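PDB 3D7R: esterase from Staphylococcus aureus subsp. aureus USA300_TCH1516, which probably hydrolyses ester bonds, as expected of an enzyme with the alpha/beta hydrolase fold, though its natural substrate is not established. Local coordinates for residues Phe43-Asp46 with Gln47-Glu50. Residues are numbered along the deposited sequence; the frame is centred on the assembly and turned at random.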
ATOM      1  N   PHE A  43      -0.217   2.269 -20.272  1.00 11.19           N
ATOM      2  CA  PHE A  43       0.754   2.199 -21.386  1.00 10.98           C
ATOM      3  C   PHE A  43       0.119   1.621 -22.639  1.00 11.37           C
ATOM      4  O   PHE A  43      -0.657   0.671 -22.544  1.00 12.15           O
ATOM      5  CB  PHE A  43       1.976   1.353 -21.025  1.00 10.73           C
ATOM      6  CG  PHE A  43       2.617   1.730 -19.726  1.00  9.18           C
ATOM      7  CD1 PHE A  43       3.052   3.021 -19.503  1.00  8.70           C
ATOM      8  CD2 PHE A  43       2.782   0.777 -18.722  1.00  9.92           C
ATOM      9  CE1 PHE A  43       3.668   3.368 -18.305  1.00  8.51           C
ATOM     10  CE2 PHE A  43       3.391   1.110 -17.504  1.00  8.74           C
ATOM     11  CZ  PHE A  43       3.814   2.406 -17.293  1.00  8.54           C
ATOM     12  N   LYS A  44       0.453   2.186 -23.796  1.00 11.17           N
ATOM     13  CA  LYS A  44      -0.128   1.722 -25.078  1.00 11.62           C
ATOM     14  C   LYS A  44       0.576   0.479 -25.598  1.00 11.81           C
ATOM     15  O   LYS A  44      -0.039  -0.382 -26.230  1.00 11.35           O
ATOM     16  CB  LYS A  44      -0.034   2.819 -26.137  1.00 11.54           C
ATOM     17  CG  LYS A  44      -0.948   4.004 -25.913  1.00 13.08           C
ATOM     18  CD  LYS A  44      -0.961   4.967 -27.101  1.00 15.42           C
ATOM     19  CE  LYS A  44       0.350   5.702 -27.269  1.00 20.15           C
ATOM     20  NZ  LYS A  44       0.808   6.333 -25.991  1.00 21.13           N
ATOM     21  N   ASN A  45       1.874   0.389 -25.306  1.00 11.73           N
ATOM     22  CA  ASN A  45       2.764  -0.559 -25.970  1.00 12.44           C
ATOM     23  C   ASN A  45       4.121  -0.663 -25.252  1.00 12.77           C
ATOM     24  O   ASN A  45       4.334  -0.029 -24.214  1.00 11.71           O
ATOM     25  CB  ASN A  45       2.961  -0.137 -27.436  1.00 12.65           C
ATOM     26  CG  ASN A  45       3.407   1.320 -27.576  1.00 14.63           C
ATOM     27  OD1 ASN A  45       4.183   1.830 -26.766  1.00 12.97           O
ATOM     28  ND2 ASN A  45       2.917   1.992 -28.617  1.00 16.47           N
ATOM     29  N   ASP A  46       5.031  -1.460 -25.812  1.00 13.69           N
ATOM     30  CA  ASP A  46       6.333  -1.675 -25.196  1.00 15.05           C
ATOM     31  C   ASP A  46       7.122  -0.379 -25.114  1.00 14.95           C
ATOM     32  O   ASP A  46       7.835  -0.132 -24.140  1.00 15.32           O
ATOM     33  CB  ASP A  46       7.112  -2.775 -25.925  1.00 15.93           C
ATOM     34  CG  ASP A  46       6.637  -4.182 -25.535  1.00 19.15           C
ATOM     35  OD1 ASP A  46       5.786  -4.318 -24.621  1.00 21.74           O
ATOM     36  OD2 ASP A  46       7.116  -5.166 -26.145  1.00 23.81           O
ATOM     37  N   GLN A  47       6.947   0.463 -26.119  1.00 14.90           N
ATOM     38  CA  GLN A  47       7.674   1.711 -26.233  1.00 15.11           C
ATOM     39  C   GLN A  47       7.331   2.658 -25.057  1.00 14.58           C
ATOM     40  O   GLN A  47       8.231   3.263 -24.467  1.00 14.02           O
ATOM     41  CB  GLN A  47       7.363   2.354 -27.596  1.00 15.83           C
ATOM     42  CG  GLN A  47       7.921   1.617 -28.852  1.00 19.01           C
ATOM     43  CD  GLN A  47       7.447   0.149 -29.054  1.00 22.94           C
ATOM     44  OE1 GLN A  47       6.242  -0.174 -29.004  1.00 21.80           O
ATOM     45  NE2 GLN A  47       8.420  -0.740 -29.306  1.00 24.06           N
ATOM     46  N   ASP A  48       6.045   2.756 -24.706  1.00 13.97           N
ATOM     47  CA  ASP A  48       5.592   3.502 -23.517  1.00 13.43           C
ATOM     48  C   ASP A  48       6.178   2.928 -22.235  1.00 13.06           C
ATOM     49  O   ASP A  48       6.534   3.676 -21.320  1.00 12.51           O
ATOM     50  CB  ASP A  48       4.062   3.482 -23.384  1.00 13.86           C
ATOM     51  CG  ASP A  48       3.364   4.478 -24.304  1.00 15.84           C
ATOM     52  OD1 ASP A  48       4.046   5.284 -24.970  1.00 15.74           O
ATOM     53  OD2 ASP A  48       2.107   4.449 -24.354  1.00 17.32           O
ATOM     54  N   VAL A  49       6.270   1.601 -22.166  1.00 12.69           N
ATOM     55  CA  VAL A  49       6.841   0.908 -20.995  1.00 12.04           C
ATOM     56  C   VAL A  49       8.325   1.269 -20.828  1.00 12.50           C
ATOM     57  O   VAL A  49       8.759   1.633 -19.722  1.00 12.40           O
ATOM     58  CB  VAL A  49       6.607  -0.644 -21.070  1.00 12.23           C
ATOM     59  CG1 VAL A  49       7.304  -1.385 -19.940  1.00 11.72           C
ATOM     60  CG2 VAL A  49       5.111  -0.946 -21.022  1.00  9.66           C
ATOM     61  N   GLU A  50       9.081   1.188 -21.920  1.00 11.91           N
ATOM     62  CA  GLU A  50      10.507   1.547 -21.916  1.00 13.24           C
ATOM     63  C   GLU A  50      10.715   2.992 -21.470  1.00 12.86           C
ATOM     64  O   GLU A  50      11.543   3.250 -20.592  1.00 12.88           O
ATOM     65  CB  GLU A  50      11.164   1.340 -23.290  1.00 13.48           C
ATOM     66  CG  GLU A  50      11.199  -0.104 -23.800  1.00 17.85           C
ATOM     67  CD  GLU A  50      11.756  -0.211 -25.242  0.75 22.13           C
ATOM     68  OE1 GLU A  50      12.685   0.557 -25.595  0.75 22.77           O
ATOM     69  OE2 GLU A  50      11.265  -1.064 -26.023  0.75 25.55           O
TER
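The ring of Phe43 turns one face to the first turn of helix 46-61, with Val49 CA over it; Val49 CG2 lies 3.7 Å from Phe43 CD2, and Asp48 O approaches obliquely. The amides of Asn45 and Gln47 cross with planes 65° apart, Gln47 OE1 lying 3.5 Å from Asn45 CG. The carboxylate of Asp48 takes two donors from Lys44 on OD2. Lys44 N reaches Asp48 OD2 at 2.9 Å from the anti side, 20° out of plane. Lys44 NZ meets the syn lone pair of Asp48 OD2 at 2.8 Å in a salt bridge; bends at chi3 and chi4 swing the ammonium group round to it. Asn45 is the N-cap: with CG between its backbone N and carbonyl carbon (chi1 53°), Asn45 OD1 receives Asp48 N at 2.9 Å, supplying the acceptor that no earlier helical carbonyl provides. Asn45 O accepts from Val49 N and Asp46 O from Glu50 N, so the i to i+4 ladder begins at the cap. Phe43 and Val49, both apolar, suit the side packed on Phe226 of helix 225-236. Asp48 OD1 pairs with Arg51; two cationic partners and the helix N-terminus would probably favour the ionised carboxylate.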